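PDB 2GU0: Non-structural protein 2 from Human rotavirus C, which probably takes part in viral genome replication and packaging as an octameric RNA-binding NTPase and RNA triphosphatase, and helps NSP5 build the viroplasms. Local coordinates for residues G275-F279 with E280-T284; V136-C140 with N141-E145; V90-T94 with E95-F99; A260-H263 with P264-T268. All coordinates share one frame; numbering follows the deposited sequence.

Interaction 1: G275-F279 with E280-T284; sequences GGTTF and EVAKT
The ring of Phe279 carries Lys283 on one face: Lys283 CB lies 3.9 Å from the Phe279 ring centroid, 19° off the ring normal and displaced toward the rim, a CH-pi contact. The chain then leaves the ring, CG lying near Phe279 O, and returns to it at CE, 3.4 Å from CE2 of Phe279. Two features of the lysine chain make this possible: CG sits between the backbone N and the carbonyl carbon (chi1 74°), and a bend at chi3 brings the far end back beside the phenyl group. Across the turn, the methyl CG2 of Thr277 meets CB of Val281 at 3.4 Å, the two side chains crossing at about a right angle. The backbone is gripped in two places. Thr278 O accepts from Val281 N at 2.6 Å, with the donor above the carbonyl plane, and from Ala282 N at 3.1 Å. Phe279 O receives Lys283 N at 2.8 Å, in its carbonyl plane. Beyond these segments, Phe279 also packs on Met232, Ala235, Glu236 and Asp239 of helix 231-243, while Ala282 rests on Cys269 and Gln272. This is a tight helix-to-helix link: a Schellman motif with Gly276 as C-prime residue and Thr277 N bonded back to Gln272 O ends helix 264-275, and Thr278 follows almost at once as N-cap of the short helix 279-282.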
loop_
_atom_site.group_PDB
_atom_site.type_symbol
_atom_site.label_atom_id
_atom_site.label_comp_id
_atom_site.label_asym_id
_atom_site.label_seq_id
_atom_site.Cartn_x
_atom_site.Cartn_y
_atom_site.Cartn_z
ATOM N N GLY A 275 7.449 -53.500 33.903
ATOM C CA GLY A 275 7.585 -54.749 34.627
ATOM C C GLY A 275 8.043 -55.853 33.693
ATOM O O GLY A 275 8.623 -56.850 34.127
ATOM N N GLY A 276 7.777 -55.669 32.402
ATOM C CA GLY A 276 8.170 -56.652 31.411
ATOM C C GLY A 276 7.074 -57.104 30.458
ATOM O O GLY A 276 7.359 -57.849 29.524
ATOM N N THR A 277 5.834 -56.665 30.669
ATOM C CA THR A 277 4.729 -57.076 29.796
ATOM C C THR A 277 4.857 -56.518 28.382
ATOM O O THR A 277 5.278 -55.379 28.191
ATOM C CB THR A 277 3.347 -56.645 30.360
ATOM O OG1 THR A 277 3.135 -57.242 31.647
ATOM C CG2 THR A 277 2.231 -57.090 29.423
ATOM N N THR A 278 4.484 -57.325 27.394
ATOM C CA THR A 278 4.558 -56.914 25.997
ATOM C C THR A 278 3.457 -55.919 25.659
ATOM O O THR A 278 2.328 -56.051 26.133
ATOM C CB THR A 278 4.411 -58.113 25.056
ATOM O OG1 THR A 278 3.117 -58.705 25.235
ATOM C CG2 THR A 278 5.479 -59.142 25.349
ATOM N N PHE A 279 3.795 -54.930 24.834
ATOM C CA PHE A 279 2.843 -53.896 24.420
ATOM C C PHE A 279 1.523 -54.539 23.988
ATOM O O PHE A 279 0.442 -54.032 24.291
ATOM C CB PHE A 279 3.427 -53.078 23.256
ATOM C CG PHE A 279 2.616 -51.852 22.894
ATOM C CD1 PHE A 279 2.717 -50.686 23.645
ATOM C CD2 PHE A 279 1.750 -51.871 21.798
ATOM C CE1 PHE A 279 1.971 -49.560 23.313
ATOM C CE2 PHE A 279 0.998 -50.748 21.459
ATOM C CZ PHE A 279 1.109 -49.591 22.217
ATOM N N GLU A 280 1.624 -55.661 23.282
ATOM C CA GLU A 280 0.453 -56.384 22.810
ATOM C C GLU A 280 -0.523 -56.684 23.948
ATOM O O GLU A 280 -1.726 -56.801 23.722
ATOM C CB GLU A 280 0.891 -57.698 22.153
ATOM C CG GLU A 280 -0.250 -58.653 21.794
ATOM C CD GLU A 280 -1.110 -58.150 20.648
ATOM O OE1 GLU A 280 -0.551 -57.905 19.559
ATOM O OE2 GLU A 280 -2.340 -58.005 20.836
ATOM N N VAL A 281 -0.001 -56.796 25.166
ATOM C CA VAL A 281 -0.825 -57.115 26.335
ATOM C C VAL A 281 -1.192 -55.921 27.205
ATOM O O VAL A 281 -2.253 -55.907 27.828
ATOM C CB VAL A 281 -0.121 -58.150 27.251
ATOM C CG1 VAL A 281 -1.054 -58.569 28.377
ATOM C CG2 VAL A 281 0.325 -59.359 26.436
ATOM N N ALA A 282 -0.313 -54.928 27.254
ATOM C CA ALA A 282 -0.547 -53.749 28.078
ATOM C C ALA A 282 -1.327 -52.638 27.376
ATOM O O ALA A 282 -2.029 -51.863 28.026
ATOM C CB ALA A 282 0.788 -53.211 28.593
ATOM N N LYS A 283 -1.205 -52.572 26.051
ATOM C CA LYS A 283 -1.890 -51.553 25.263
ATOM C C LYS A 283 -3.381 -51.584 25.550
ATOM O O LYS A 283 -4.108 -50.673 25.188
ATOM C CB LYS A 283 -1.676 -51.787 23.770
ATOM C CG LYS A 283 -2.480 -52.948 23.227
ATOM C CD LYS A 283 -2.651 -52.882 21.710
ATOM C CE LYS A 283 -1.367 -53.195 20.971
ATOM N NZ LYS A 283 -1.548 -53.029 19.508
ATOM N N THR A 284 -3.831 -52.645 26.205
ATOM C CA THR A 284 -5.241 -52.813 26.529
ATOM C C THR A 284 -5.706 -51.951 27.690
ATOM O O THR A 284 -6.739 -51.291 27.602
ATOM C CB THR A 284 -5.543 -54.295 26.849
ATOM O OG1 THR A 284 -5.362 -55.071 25.661
ATOM C CG2 THR A 284 -6.969 -54.473 27.370
#

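Interaction 2: V136-C140 with N141-E145; sequences VMIAC and NLVNE
Met137 reaches out from the last turn of its helix to meet Val143 and Leu142, and each part of its side chain has a partner. CB comes first, 3.6 Å from Val143 CG1, with the other valine methyl nearly as close. CG continues past the same CG1 methyl at 4.2 Å. The bend at chi2 (-52°) sets SD 4.2 Å from Leu142 CD1, and a second bend, at chi3, lays CE on Leu142 CB at 3.3 Å. Val143 sits between two helix side chains: its other methyl, CG2, lies against Ile138, 3.7 Å from CG1 of that residue, and the two side chains cross at about a right angle. Farther along, Ile138 CD1 packs on CB of Glu145. Cys140 CB adds a looser contact with Leu142 CG. Beneath these groups the chain turns in a Schellman motif. Asn141, with positive phi, donates its N to Ile138 O at 2.9 Å, and Leu142 N makes a weak but nearly straight bond to Met137 O at 3.3 Å. The Asn141 side chain faces another way: ND2 bonds to Val105 O, and the group packs on Gln107, a predicted ATP-binding residue. The chemistry is thus divided, with backbone bonds closing the last turn, a hydrophobic clasp folding the following loop back over it, and the Asn141 amide used on the segment just before helix 108-119 of the same chain, beside the probable nucleotide site.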
loop_
_atom_site.group_PDB
_atom_site.type_symbol
_atom_site.label_atom_id
_atom_site.label_comp_id
_atom_site.label_asym_id
_atom_site.label_seq_id
_atom_site.Cartn_x
_atom_site.Cartn_y
_atom_site.Cartn_z
ATOM N N VAL A 136 16.615 -23.186 27.463
ATOM C CA VAL A 136 17.193 -23.638 26.212
ATOM C C VAL A 136 18.000 -24.915 26.371
ATOM O O VAL A 136 17.954 -25.794 25.513
ATOM C CB VAL A 136 18.103 -22.573 25.603
ATOM C CG1 VAL A 136 18.851 -23.155 24.422
ATOM C CG2 VAL A 136 17.284 -21.371 25.188
ATOM N N MET A 137 18.759 -25.020 27.454
ATOM C CA MET A 137 19.539 -26.228 27.658
ATOM C C MET A 137 18.582 -27.396 27.775
ATOM O O MET A 137 18.806 -28.438 27.162
ATOM C CB MET A 137 20.411 -26.129 28.910
ATOM C CG MET A 137 21.592 -25.193 28.753
ATOM S SD MET A 137 22.578 -25.553 27.285
ATOM C CE MET A 137 23.531 -26.931 27.845
ATOM N N ILE A 138 17.514 -27.229 28.552
ATOM C CA ILE A 138 16.533 -28.301 28.680
ATOM C C ILE A 138 16.045 -28.669 27.268
ATOM O O ILE A 138 16.109 -29.828 26.865
ATOM C CB ILE A 138 15.318 -27.880 29.562
ATOM C CG1 ILE A 138 15.717 -27.867 31.035
ATOM C CG2 ILE A 138 14.162 -28.836 29.371
ATOM C CD1 ILE A 138 14.613 -27.396 31.955
ATOM N N ALA A 139 15.594 -27.676 26.510
ATOM C CA ALA A 139 15.098 -27.908 25.162
ATOM C C ALA A 139 16.094 -28.641 24.254
ATOM O O ALA A 139 15.688 -29.317 23.298
ATOM C CB ALA A 139 14.711 -26.587 24.539
ATOM N N CYS A 140 17.390 -28.509 24.558
ATOM C CA CYS A 140 18.457 -29.137 23.778
ATOM C C CYS A 140 18.887 -30.505 24.249
ATOM O O CYS A 140 19.755 -31.121 23.636
ATOM C CB CYS A 140 19.684 -28.239 23.745
ATOM S SG CYS A 140 19.503 -26.876 22.619
ATOM N N ASN A 141 18.290 -30.973 25.338
ATOM C CA ASN A 141 18.619 -32.278 25.892
ATOM C C ASN A 141 20.060 -32.350 26.356
ATOM O O ASN A 141 20.693 -33.400 26.287
ATOM C CB ASN A 141 18.352 -33.372 24.864
ATOM C CG ASN A 141 16.893 -33.485 24.525
ATOM O OD1 ASN A 141 16.052 -33.552 25.419
ATOM N ND2 ASN A 141 16.573 -33.503 23.235
ATOM N N LEU A 142 20.573 -31.222 26.832
ATOM C CA LEU A 142 21.935 -31.151 27.323
ATOM C C LEU A 142 21.953 -31.061 28.847
ATOM O O LEU A 142 23.022 -30.963 29.452
ATOM C CB LEU A 142 22.657 -29.944 26.725
ATOM C CG LEU A 142 22.932 -29.958 25.222
ATOM C CD1 LEU A 142 23.773 -28.735 24.853
ATOM C CD2 LEU A 142 23.657 -31.244 24.832
ATOM N N VAL A 143 20.773 -31.086 29.466
ATOM C CA VAL A 143 20.674 -31.022 30.921
ATOM C C VAL A 143 19.503 -31.851 31.457
ATOM O O VAL A 143 18.488 -32.029 30.787
ATOM C CB VAL A 143 20.545 -29.566 31.415
ATOM C CG1 VAL A 143 21.745 -28.756 30.945
ATOM C CG2 VAL A 143 19.255 -28.953 30.918
ATOM N N ASN A 144 19.653 -32.352 32.676
ATOM C CA ASN A 144 18.639 -33.190 33.307
ATOM C C ASN A 144 17.524 -32.416 33.976
ATOM O O ASN A 144 16.456 -32.969 34.203
ATOM C CB ASN A 144 19.294 -34.068 34.366
ATOM C CG ASN A 144 19.863 -33.246 35.527
ATOM O OD1 ASN A 144 20.504 -32.210 35.310
ATOM N ND2 ASN A 144 19.634 -33.705 36.756
ATOM N N GLU A 145 17.780 -31.156 34.315
ATOM C CA GLU A 145 16.803 -30.296 34.988
ATOM C C GLU A 145 15.334 -30.517 34.607
ATOM O O GLU A 145 15.010 -30.802 33.453
ATOM C CB GLU A 145 17.182 -28.835 34.760
ATOM C CG GLU A 145 18.646 -28.524 35.081
ATOM C CD GLU A 145 19.016 -27.045 34.885
ATOM O OE1 GLU A 145 20.217 -26.704 35.032
ATOM O OE2 GLU A 145 18.109 -26.225 34.588
#

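Interaction 3: V90-T94 with E95-F99; sequences VSMPT and EKFQF
Met92 touches Phe97 with its terminal methyl: CE lies at the ring edge, near the ring plane, 4.3 Å from CD1 of Phe97. Next comes Pro93, whose ring meets two residues of the turn itself. Its CG faces Lys96 CB at 4.1 Å, and its CB faces Glu95 CG at the same 4.1 Å, so the aliphatic beginnings of two charged side chains brush the proline. Pro93 O then receives Lys96 N at 2.8 Å, a bent bond (135°) that arrives above the carbonyl plane. Thr94 repeats the pattern one residue on, its O taking Phe97 N at 2.8 Å, with the donor again well above the plane but the N-H straighter. The phenylalanine CB also lies close to this oxygen, and from there CG, anti to the backbone N (chi1 174°), leads the ring away from the turn. That ring meets Phe10 with planes at about 55° and packs on Trp19, whereas Thr94 OG1 is held by Glu14 O. Backbone bonds of Met92 with Val17 and of Thr94 with Asp15 fasten the same stretch to the chain between strands 8-11 and 18-21. Two successive bonds from a carbonyl to the N-H three residues later are the signature of a 3-10 turn, here a brief one at the protein surface in the connection from helix 74-90 to helix 108-119.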
loop_
_atom_site.group_PDB
_atom_site.type_symbol
_atom_site.label_atom_id
_atom_site.label_comp_id
_atom_site.label_asym_id
_atom_site.label_seq_id
_atom_site.Cartn_x
_atom_site.Cartn_y
_atom_site.Cartn_z
ATOM N N VAL A 90 27.309 -21.113 28.628
ATOM C CA VAL A 90 27.617 -22.297 29.412
ATOM C C VAL A 90 29.136 -22.397 29.604
ATOM O O VAL A 90 29.616 -23.016 30.554
ATOM C CB VAL A 90 27.088 -23.562 28.716
ATOM C CG1 VAL A 90 27.539 -24.801 29.462
ATOM C CG2 VAL A 90 25.588 -23.517 28.665
ATOM N N SER A 91 29.883 -21.770 28.699
ATOM C CA SER A 91 31.338 -21.761 28.760
ATOM C C SER A 91 31.950 -23.098 29.106
ATOM O O SER A 91 32.812 -23.184 29.973
ATOM C CB SER A 91 31.814 -20.728 29.770
ATOM O OG SER A 91 31.570 -19.429 29.282
ATOM N N MET A 92 31.503 -24.144 28.434
ATOM C CA MET A 92 32.046 -25.468 28.677
ATOM C C MET A 92 33.557 -25.479 28.376
ATOM O O MET A 92 34.014 -24.877 27.399
ATOM C CB MET A 92 31.296 -26.467 27.805
ATOM C CG MET A 92 30.864 -25.890 26.463
ATOM S SD MET A 92 29.434 -26.767 25.864
ATOM C CE MET A 92 30.128 -28.397 25.690
ATOM N N PRO A 93 34.353 -26.151 29.225
ATOM C CA PRO A 93 35.811 -26.246 29.073
ATOM C C PRO A 93 36.350 -27.105 27.918
ATOM O O PRO A 93 36.064 -28.304 27.822
ATOM C CB PRO A 93 36.260 -26.756 30.440
ATOM C CG PRO A 93 35.113 -27.601 30.859
ATOM C CD PRO A 93 33.923 -26.753 30.500
ATOM N N THR A 94 37.154 -26.465 27.065
ATOM C CA THR A 94 37.766 -27.098 25.902
ATOM C C THR A 94 38.291 -28.493 26.197
ATOM O O THR A 94 37.919 -29.458 25.539
ATOM C CB THR A 94 38.937 -26.251 25.363
ATOM O OG1 THR A 94 38.446 -24.998 24.872
ATOM C CG2 THR A 94 39.648 -26.978 24.242
ATOM N N GLU A 95 39.167 -28.584 27.188
ATOM C CA GLU A 95 39.764 -29.855 27.592
ATOM C C GLU A 95 38.759 -30.994 27.758
ATOM O O GLU A 95 39.053 -32.143 27.426
ATOM C CB GLU A 95 40.534 -29.674 28.905
ATOM C CG GLU A 95 39.800 -28.823 29.932
ATOM C CD GLU A 95 40.333 -29.009 31.344
ATOM O OE1 GLU A 95 41.568 -29.069 31.510
ATOM O OE2 GLU A 95 39.516 -29.086 32.292
ATOM N N LYS A 96 37.576 -30.677 28.270
ATOM C CA LYS A 96 36.565 -31.701 28.490
ATOM C C LYS A 96 35.519 -31.819 27.383
ATOM O O LYS A 96 34.550 -32.565 27.515
ATOM C CB LYS A 96 35.874 -31.455 29.827
ATOM C CG LYS A 96 36.830 -31.386 31.006
ATOM C CD LYS A 96 36.076 -31.464 32.318
ATOM C CE LYS A 96 37.005 -31.685 33.494
ATOM N NZ LYS A 96 36.224 -32.062 34.707
ATOM N N PHE A 97 35.723 -31.088 26.291
ATOM C CA PHE A 97 34.802 -31.115 25.159
ATOM C C PHE A 97 34.732 -32.484 24.486
ATOM O O PHE A 97 35.738 -33.166 24.339
ATOM C CB PHE A 97 35.216 -30.073 24.119
ATOM C CG PHE A 97 34.402 -30.122 22.857
ATOM C CD1 PHE A 97 33.101 -29.637 22.834
ATOM C CD2 PHE A 97 34.927 -30.677 21.699
ATOM C CE1 PHE A 97 32.337 -29.703 21.678
ATOM C CE2 PHE A 97 34.171 -30.750 20.539
ATOM C CZ PHE A 97 32.874 -30.262 20.527
ATOM N N GLN A 98 33.532 -32.869 24.073
ATOM C CA GLN A 98 33.316 -34.143 23.401
ATOM C C GLN A 98 32.543 -33.916 22.106
ATOM O O GLN A 98 31.371 -33.551 22.128
ATOM C CB GLN A 98 32.537 -35.097 24.307
ATOM C CG GLN A 98 33.391 -36.193 24.942
ATOM C CD GLN A 98 32.554 -37.247 25.649
ATOM O OE1 GLN A 98 32.073 -37.027 26.762
ATOM N NE2 GLN A 98 32.359 -38.391 24.994
ATOM N N PHE A 99 33.206 -34.136 20.977
ATOM C CA PHE A 99 32.576 -33.937 19.684
ATOM C C PHE A 99 31.167 -34.517 19.628
ATOM O O PHE A 99 30.307 -34.001 18.922
ATOM C CB PHE A 99 33.427 -34.554 18.566
ATOM C CG PHE A 99 32.817 -34.407 17.195
ATOM C CD1 PHE A 99 32.717 -33.152 16.594
ATOM C CD2 PHE A 99 32.290 -35.510 16.528
ATOM C CE1 PHE A 99 32.096 -33.001 15.355
ATOM C CE2 PHE A 99 31.666 -35.367 15.287
ATOM C CZ PHE A 99 31.567 -34.113 14.701
#

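Interaction 4: A260-H263 with P264-T268; sequences AFVH and PGWKT
Pro264 follows directly on His263 and opens the helix; its ring and the imidazole cross at about a right angle, with His263 CG 3.9 Å from Pro264 CD. Gly265 comes next, and having no side chain it lets the edge of the imidazole slide in against the first turn: CE1 of His263 lies 3.3 Å from CA of Gly265, which sits in the ring plane. Trp266 supplies the capping bond. Its backbone N donates to ND1 of His263 at 3.1 Å, a fairly straight bond (160°) whose donor stands 24° out of the ring plane. The histidine CG is anti to the backbone N (chi1 -180°), which carries the ring forward so that its ND1 edge faces the start of the helix. The indole CD1 meets Val262 CG1 at 4.2 Å, and outside the segments NE1 bonds to Ser217 O while the rings pack on helix 231-243. Lys267 N gives the first regular helical bond, to His263 O at 2.9 Å in the carbonyl plane, and its NZ forms a salt bridge with Asp258. Thr268 N continues the ladder to Pro264 O at 3.1 Å. His263 also packs on Ile307 of a neighbouring subunit. Here, then, is a side-chain N-cap, with histidine as the capping residue and proline in the first turn, starting helix 264-275 in the HIT-related C-terminal region, where the side chain of Trp266 comes to about 5 Å from that of His218, a predicted ATP-binding residue.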
loop_
_atom_site.group_PDB
_atom_site.type_symbol
_atom_site.label_atom_id
_atom_site.label_comp_id
_atom_site.label_asym_id
_atom_site.label_seq_id
_atom_site.Cartn_x
_atom_site.Cartn_y
_atom_site.Cartn_z
ATOM N N ALA A 260 -2.426 -37.423 40.671
ATOM C CA ALA A 260 -3.819 -37.824 40.572
ATOM C C ALA A 260 -4.500 -37.610 39.227
ATOM O O ALA A 260 -5.442 -38.323 38.895
ATOM C CB ALA A 260 -4.614 -37.117 41.651
ATOM N N PHE A 261 -4.032 -36.636 38.454
ATOM C CA PHE A 261 -4.661 -36.318 37.180
ATOM C C PHE A 261 -4.151 -37.086 35.978
ATOM O O PHE A 261 -4.719 -36.972 34.892
ATOM C CB PHE A 261 -4.553 -34.812 36.918
ATOM C CG PHE A 261 -3.144 -34.325 36.748
ATOM C CD1 PHE A 261 -2.526 -34.372 35.503
ATOM C CD2 PHE A 261 -2.422 -33.851 37.844
ATOM C CE1 PHE A 261 -1.215 -33.962 35.349
ATOM C CE2 PHE A 261 -1.101 -33.433 37.703
ATOM C CZ PHE A 261 -0.495 -33.489 36.453
ATOM N N VAL A 262 -3.092 -37.871 36.152
ATOM C CA VAL A 262 -2.559 -38.628 35.028
ATOM C C VAL A 262 -3.553 -39.689 34.592
ATOM O O VAL A 262 -4.122 -40.394 35.417
ATOM C CB VAL A 262 -1.228 -39.296 35.380
ATOM C CG1 VAL A 262 -0.779 -40.199 34.241
ATOM C CG2 VAL A 262 -0.183 -38.230 35.645
ATOM N N HIS A 263 -3.762 -39.787 33.286
ATOM C CA HIS A 263 -4.698 -40.747 32.714
ATOM C C HIS A 263 -4.451 -42.177 33.202
ATOM O O HIS A 263 -3.441 -42.799 32.854
ATOM C CB HIS A 263 -4.605 -40.692 31.196
ATOM C CG HIS A 263 -5.530 -41.636 30.510
ATOM N ND1 HIS A 263 -5.435 -43.000 30.655
ATOM C CD2 HIS A 263 -6.581 -41.414 29.689
ATOM C CE1 HIS A 263 -6.388 -43.580 29.951
ATOM N NE2 HIS A 263 -7.098 -42.640 29.355
ATOM N N PRO A 264 -5.396 -42.728 33.986
ATOM C CA PRO A 264 -5.336 -44.081 34.561
ATOM C C PRO A 264 -4.849 -45.165 33.610
ATOM O O PRO A 264 -3.956 -45.944 33.948
ATOM C CB PRO A 264 -6.770 -44.321 35.030
ATOM C CG PRO A 264 -7.214 -42.954 35.412
ATOM C CD PRO A 264 -6.719 -42.131 34.235
ATOM N N GLY A 265 -5.448 -45.213 32.426
ATOM C CA GLY A 265 -5.054 -46.205 31.444
ATOM C C GLY A 265 -3.558 -46.151 31.226
ATOM O O GLY A 265 -2.873 -47.175 31.266
ATOM N N TRP A 266 -3.056 -44.940 31.008
ATOM C CA TRP A 266 -1.638 -44.707 30.788
ATOM C C TRP A 266 -0.866 -45.153 32.019
ATOM O O TRP A 266 0.074 -45.926 31.924
ATOM C CB TRP A 266 -1.411 -43.213 30.523
ATOM C CG TRP A 266 0.021 -42.820 30.211
ATOM C CD1 TRP A 266 0.968 -42.385 31.096
ATOM C CD2 TRP A 266 0.649 -42.829 28.925
ATOM N NE1 TRP A 266 2.140 -42.123 30.439
ATOM C CE2 TRP A 266 1.975 -42.387 29.106
ATOM C CE3 TRP A 266 0.218 -43.169 27.637
ATOM C CZ2 TRP A 266 2.877 -42.275 28.048
ATOM C CZ3 TRP A 266 1.113 -43.060 26.584
ATOM C CH2 TRP A 266 2.430 -42.615 26.796
ATOM N N LYS A 267 -1.285 -44.658 33.176
ATOM C CA LYS A 267 -0.655 -44.981 34.446
ATOM C C LYS A 267 -0.237 -46.440 34.566
ATOM O O LYS A 267 0.929 -46.731 34.832
ATOM C CB LYS A 267 -1.613 -44.635 35.582
ATOM C CG LYS A 267 -1.204 -45.129 36.962
ATOM C CD LYS A 267 0.046 -44.435 37.468
ATOM C CE LYS A 267 0.171 -44.564 38.987
ATOM N NZ LYS A 267 -0.916 -43.850 39.729
ATOM N N THR A 268 -1.193 -47.349 34.367
ATOM C CA THR A 268 -0.940 -48.788 34.476
ATOM C C THR A 268 -0.279 -49.405 33.247
ATOM O O THR A 268 0.604 -50.255 33.379
ATOM C CB THR A 268 -2.245 -49.586 34.755
ATOM O OG1 THR A 268 -3.171 -49.381 33.683
ATOM C CG2 THR A 268 -2.878 -49.152 36.067
#

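How the interactions relate
Along the chain the four contacts come one after another, none nesting in or crossing another. Interaction 3 forms the turn after helix 74-90, and interaction 2 ends helix 129-139; these two touch, Met137 SD lying 3.9 Å from Val90 CG2, so the ends of both helices pack together in the N-terminal region. The chain then enters the C-terminal region, where interaction 4 starts helix 264-275 and interaction 1 ends it and begins helix 279-282. Their nearest atoms are about 6 Å apart without touching, and both contacts pack on helix 231-243. Interactions 3 and 4 lie on opposite sides of the chain's centre, their own centres about 41 Å apart.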